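PDB 6QPS: polysaccharide Lyase Family 6 from Bacteroides cellulosilyticus, which probably cleaves alginate at mannuronic acid residues by lyase chemistry, as a calcium-binding member of polysaccharide lyase family 6. Local coordinates for residues G54-T65 / A84-Y95. Sequence-based numbering, arbitrary orientation.
Sequences GTYHNLKEINFT and AVISGKLRLKIY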
loop_
_atom_site.group_PDB
_atom_site.type_symbol
_atom_site.label_atom_id
_atom_site.label_comp_id
_atom_site.label_asym_id
_atom_site.label_seq_id
_atom_site.Cartn_x
_atom_site.Cartn_y
_atom_site.Cartn_z
ATOM N N GLY A 54 24.697 -18.789 5.456
ATOM C CA GLY A 54 24.649 -18.949 6.896
ATOM C C GLY A 54 23.627 -18.012 7.506
ATOM O O GLY A 54 22.966 -17.241 6.810
ATOM N N THR A 55 23.521 -18.082 8.835
ATOM C CA THR A 55 22.611 -17.224 9.591
ATOM C C THR A 55 23.412 -16.218 10.405
ATOM O O THR A 55 24.326 -16.593 11.157
ATOM C CB THR A 55 21.676 -18.032 10.494
ATOM O OG1 THR A 55 20.902 -18.911 9.675
ATOM C CG2 THR A 55 20.738 -17.086 11.252
ATOM N N TYR A 56 23.061 -14.948 10.240
ATOM C CA TYR A 56 23.740 -13.814 10.849
ATOM C C TYR A 56 22.827 -13.313 11.961
ATOM O O TYR A 56 21.787 -12.704 11.690
ATOM C CB TYR A 56 23.998 -12.745 9.784
ATOM C CG TYR A 56 24.923 -13.224 8.680
ATOM C CD1 TYR A 56 24.497 -14.141 7.725
ATOM C CD2 TYR A 56 26.243 -12.813 8.636
ATOM C CE1 TYR A 56 25.360 -14.614 6.747
ATOM C CE2 TYR A 56 27.107 -13.271 7.665
ATOM C CZ TYR A 56 26.668 -14.173 6.722
ATOM O OH TYR A 56 27.552 -14.640 5.762
ATOM N N HIS A 57 23.198 -13.607 13.205
ATOM C CA HIS A 57 22.340 -13.351 14.352
ATOM C C HIS A 57 22.717 -12.036 15.022
ATOM O O HIS A 57 23.899 -11.710 15.165
ATOM C CB HIS A 57 22.468 -14.459 15.404
ATOM C CG HIS A 57 21.869 -15.769 14.999
ATOM N ND1 HIS A 57 20.515 -16.021 15.047
ATOM C CD2 HIS A 57 22.448 -16.911 14.556
ATOM C CE1 HIS A 57 20.284 -17.256 14.638
ATOM N NE2 HIS A 57 21.442 -17.824 14.349
ATOM N N ASN A 58 21.698 -11.291 15.447
ATOM C CA ASN A 58 21.868 -10.158 16.363
ATOM C C ASN A 58 22.871 -9.128 15.838
ATOM O O ASN A 58 23.842 -8.765 16.516
ATOM C CB ASN A 58 22.253 -10.640 17.766
ATOM C CG ASN A 58 21.161 -11.462 18.415
ATOM O OD1 ASN A 58 20.002 -11.043 18.468
ATOM N ND2 ASN A 58 21.517 -12.643 18.895
ATOM N N LEU A 59 22.601 -8.623 14.630
ATOM C CA LEU A 59 23.418 -7.533 14.111
ATOM C C LEU A 59 23.253 -6.278 14.955
ATOM O O LEU A 59 24.154 -5.436 14.998
ATOM C CB LEU A 59 23.041 -7.220 12.665
ATOM C CG LEU A 59 23.221 -8.326 11.630
ATOM C CD1 LEU A 59 22.796 -7.826 10.229
ATOM C CD2 LEU A 59 24.648 -8.819 11.597
ATOM N N LYS A 60 22.112 -6.121 15.612
ATOM C CA LYS A 60 21.860 -4.974 16.496
ATOM C C LYS A 60 21.993 -3.682 15.683
ATOM O O LYS A 60 21.466 -3.607 14.564
ATOM C CB LYS A 60 22.729 -5.068 17.745
ATOM C CG LYS A 60 22.403 -6.274 18.635
ATOM C CD LYS A 60 23.408 -6.437 19.771
ATOM C CE LYS A 60 24.769 -6.882 19.243
ATOM N NZ LYS A 60 25.870 -5.942 19.619
ATOM N N GLU A 61 22.649 -2.651 16.217
ATOM C CA GLU A 61 22.738 -1.374 15.523
ATOM C C GLU A 61 23.738 -1.517 14.384
ATOM O O GLU A 61 24.927 -1.781 14.622
ATOM C CB GLU A 61 23.158 -0.271 16.490
ATOM C CG GLU A 61 22.100 0.068 17.539
ATOM C CD GLU A 61 22.365 1.390 18.231
ATOM O OE1 GLU A 61 21.469 1.868 18.958
ATOM O OE2 GLU A 61 23.470 1.946 18.056
ATOM N N ILE A 62 23.260 -1.350 13.154
ATOM C CA ILE A 62 24.093 -1.481 11.963
ATOM C C ILE A 62 23.728 -0.375 10.982
ATOM O O ILE A 62 22.547 -0.080 10.764
ATOM C CB ILE A 62 23.973 -2.886 11.335
ATOM C CG1 ILE A 62 24.754 -2.985 10.022
ATOM C CG2 ILE A 62 22.501 -3.257 11.113
ATOM C CD1 ILE A 62 24.823 -4.412 9.451
ATOM N N ASN A 63 24.749 0.268 10.428
ATOM C CA ASN A 63 24.591 1.331 9.447
ATOM C C ASN A 63 25.142 0.867 8.110
ATOM O O ASN A 63 26.178 0.202 8.055
ATOM C CB ASN A 63 25.349 2.591 9.897
ATOM C CG ASN A 63 24.847 3.142 11.216
ATOM O OD1 ASN A 63 23.637 3.244 11.438
ATOM N ND2 ASN A 63 25.775 3.519 12.098
ATOM N N PHE A 64 24.464 1.255 7.032
ATOM C CA PHE A 64 24.924 1.042 5.659
ATOM C C PHE A 64 24.992 2.423 5.036
ATOM O O PHE A 64 23.952 3.047 4.792
ATOM C CB PHE A 64 23.950 0.139 4.908
ATOM C CG PHE A 64 24.358 -0.206 3.486
ATOM C CD1 PHE A 64 25.660 -0.028 3.022
ATOM C CD2 PHE A 64 23.410 -0.720 2.613
ATOM C CE1 PHE A 64 25.998 -0.356 1.703
ATOM C CE2 PHE A 64 23.742 -1.057 1.306
ATOM C CZ PHE A 64 25.043 -0.892 0.861
ATOM N N THR A 65 26.205 2.917 4.818
ATOM C CA THR A 65 26.382 4.251 4.270
ATOM C C THR A 65 27.512 4.271 3.257
ATOM O O THR A 65 28.416 3.439 3.274
ATOM C CB THR A 65 26.612 5.303 5.378
ATOM O OG1 THR A 65 26.555 6.622 4.825
ATOM C CG2 THR A 65 27.943 5.110 6.081
ATOM N N ALA A 84 21.750 -16.304 2.744
ATOM C CA ALA A 84 22.204 -15.458 3.848
ATOM C C ALA A 84 20.983 -14.967 4.623
ATOM O O ALA A 84 20.207 -14.145 4.117
ATOM C CB ALA A 84 23.034 -14.278 3.352
ATOM N N VAL A 85 20.841 -15.447 5.858
ATOM C CA VAL A 85 19.654 -15.231 6.688
ATOM C C VAL A 85 20.052 -14.303 7.822
ATOM O O VAL A 85 21.079 -14.527 8.476
ATOM C CB VAL A 85 19.145 -16.567 7.265
ATOM C CG1 VAL A 85 17.847 -16.374 8.035
ATOM C CG2 VAL A 85 18.977 -17.610 6.160
ATOM N N ILE A 86 19.249 -13.266 8.057
ATOM C CA ILE A 86 19.484 -12.299 9.127
ATOM C C ILE A 86 18.375 -12.454 10.157
ATOM O O ILE A 86 17.187 -12.367 9.818
ATOM C CB ILE A 86 19.544 -10.870 8.564
ATOM C CG1 ILE A 86 20.755 -10.742 7.630
ATOM C CG2 ILE A 86 19.605 -9.866 9.682
ATOM C CD1 ILE A 86 20.810 -9.420 6.876
ATOM N N SER A 87 18.761 -12.655 11.420
ATOM C CA SER A 87 17.825 -12.993 12.487
ATOM C C SER A 87 18.215 -12.272 13.774
ATOM O O SER A 87 19.350 -11.818 13.937
ATOM C CB SER A 87 17.795 -14.519 12.711
ATOM O OG SER A 87 17.504 -15.196 11.495
ATOM N N GLY A 88 17.268 -12.196 14.708
ATOM C CA GLY A 88 17.551 -11.579 15.993
ATOM C C GLY A 88 17.391 -10.064 15.972
ATOM O O GLY A 88 16.830 -9.477 15.047
ATOM N N LYS A 89 17.930 -9.429 17.019
ATOM C CA LYS A 89 17.774 -7.992 17.210
ATOM C C LYS A 89 18.427 -7.228 16.067
ATOM O O LYS A 89 19.543 -7.554 15.646
ATOM C CB LYS A 89 18.429 -7.558 18.520
ATOM C CG LYS A 89 17.667 -7.943 19.773
ATOM C CD LYS A 89 18.475 -7.659 21.031
ATOM C CE LYS A 89 17.558 -7.575 22.248
ATOM N NZ LYS A 89 18.162 -8.164 23.463
ATOM N N LEU A 90 17.737 -6.188 15.582
ATOM C CA LEU A 90 18.199 -5.451 14.414
ATOM C C LEU A 90 17.730 -4.003 14.434
ATOM O O LEU A 90 16.551 -3.726 14.669
ATOM C CB LEU A 90 17.666 -6.143 13.152
ATOM C CG LEU A 90 18.001 -5.532 11.799
ATOM C CD1 LEU A 90 19.517 -5.460 11.584
ATOM C CD2 LEU A 90 17.328 -6.278 10.635
ATOM N N ARG A 91 18.652 -3.075 14.141
ATOM C CA ARG A 91 18.315 -1.656 13.948
ATOM C C ARG A 91 19.205 -1.176 12.797
ATOM O O ARG A 91 20.321 -0.685 13.019
ATOM C CB ARG A 91 18.455 -0.795 15.207
ATOM C CG ARG A 91 17.936 0.663 14.962
ATOM C CD ARG A 91 17.829 1.469 16.264
ATOM N NE ARG A 91 17.540 2.887 16.033
ATOM C CZ ARG A 91 18.092 3.882 16.721
ATOM N NH1 ARG A 91 18.962 3.612 17.684
ATOM N NH2 ARG A 91 17.780 5.153 16.448
ATOM N N LEU A 92 18.722 -1.352 11.571
ATOM C CA LEU A 92 19.479 -1.048 10.364
ATOM C C LEU A 92 19.078 0.325 9.851
ATOM O O LEU A 92 17.886 0.596 9.663
ATOM C CB LEU A 92 19.208 -2.113 9.306
ATOM C CG LEU A 92 19.637 -1.833 7.867
ATOM C CD1 LEU A 92 21.145 -1.606 7.813
ATOM C CD2 LEU A 92 19.206 -2.970 6.945
ATOM N N LYS A 93 20.071 1.193 9.640
ATOM C CA LYS A 93 19.869 2.523 9.084
ATOM C C LYS A 93 20.676 2.610 7.798
ATOM O O LYS A 93 21.859 2.233 7.788
ATOM C CB LYS A 93 20.324 3.590 10.074
ATOM C CG LYS A 93 19.455 3.669 11.325
ATOM C CD LYS A 93 19.948 4.751 12.271
ATOM C CE LYS A 93 18.801 5.381 13.060
ATOM N NZ LYS A 93 17.900 6.194 12.173
ATOM N N ILE A 94 20.047 3.116 6.739
ATOM C CA ILE A 94 20.613 3.226 5.393
ATOM C C ILE A 94 20.591 4.706 5.022
ATOM O O ILE A 94 19.525 5.331 5.039
ATOM C CB ILE A 94 19.777 2.411 4.387
ATOM C CG1 ILE A 94 19.689 0.926 4.774
ATOM C CG2 ILE A 94 20.333 2.564 2.967
ATOM C CD1 ILE A 94 18.491 0.204 4.150
ATOM N N TYR A 95 21.745 5.273 4.679
ATOM C CA TYR A 95 21.801 6.698 4.376
ATOM C C TYR A 95 23.022 6.937 3.508
ATOM O O TYR A 95 24.068 6.329 3.719
ATOM C CB TYR A 95 21.819 7.566 5.653
ATOM C CG TYR A 95 22.843 7.165 6.706
ATOM C CD1 TYR A 95 22.576 6.131 7.594
ATOM C CD2 TYR A 95 24.063 7.814 6.820
ATOM C CE1 TYR A 95 23.483 5.757 8.542
ATOM C CE2 TYR A 95 24.986 7.436 7.779
ATOM C CZ TYR A 95 24.691 6.393 8.631
ATOM O OH TYR A 95 25.596 6.001 9.585
HETATM O O HOH W 1 20.114 -9.091 13.277
HETATM O O HOH W 2 19.325 0.907 19.678
HETATM O O HOH W 3 21.833 1.788 13.113
#
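Ile62 sets its CG2 against Leu90 CD1 at 3.7 Å inside the right-handed parallel beta-helix of this lyase family, where 54-65 and 84-95 are equivalent, in-register runs of successive coils. Each run is two strands joined by a corner, and parallel backbone hydrogen bonds link the coils before and after it. The interior side is tight. Leu59 crosses Ile86 at about a right angle, CD1 to CG2 3.8 Å, while Tyr56, Phe64, Leu92 and Ile94 extend the same apolar layer; helix 31-40 covers Leu59 and Phe64 near the N-terminal end. At the corner, Asn58 OD1 takes the backbone N-H of Lys89 (OD1 to N 3.0 Å), and one water joins Leu59 N to the carbonyls of Ser87 and Lys89.

The outer side is looser and meets solvent: Glu61 is exposed, and a water donates to its OE1. Glu61 and Arg91 run alongside each other, yet their salt bridge, OE1 to NH1 3.3 Å, carries only a weak, bent hydrogen bond, with the planes 75° apart. Tyr95 CG sits between its backbone N and carbonyl carbon (chi1 50°), which lays one ring face against Thr65 CB, a CH-pi contact 3.9 Å from the centroid; Asn63 CG meets the ring's edge. A serine at Tyr95 would probably leave Thr65 CB and the Asn63 amide without their aromatic neighbour. Thr65 OG1, anti to its own backbone N (chi1 -170°), donates to Tyr95 O at 2.7 Å from above the carbonyl plane.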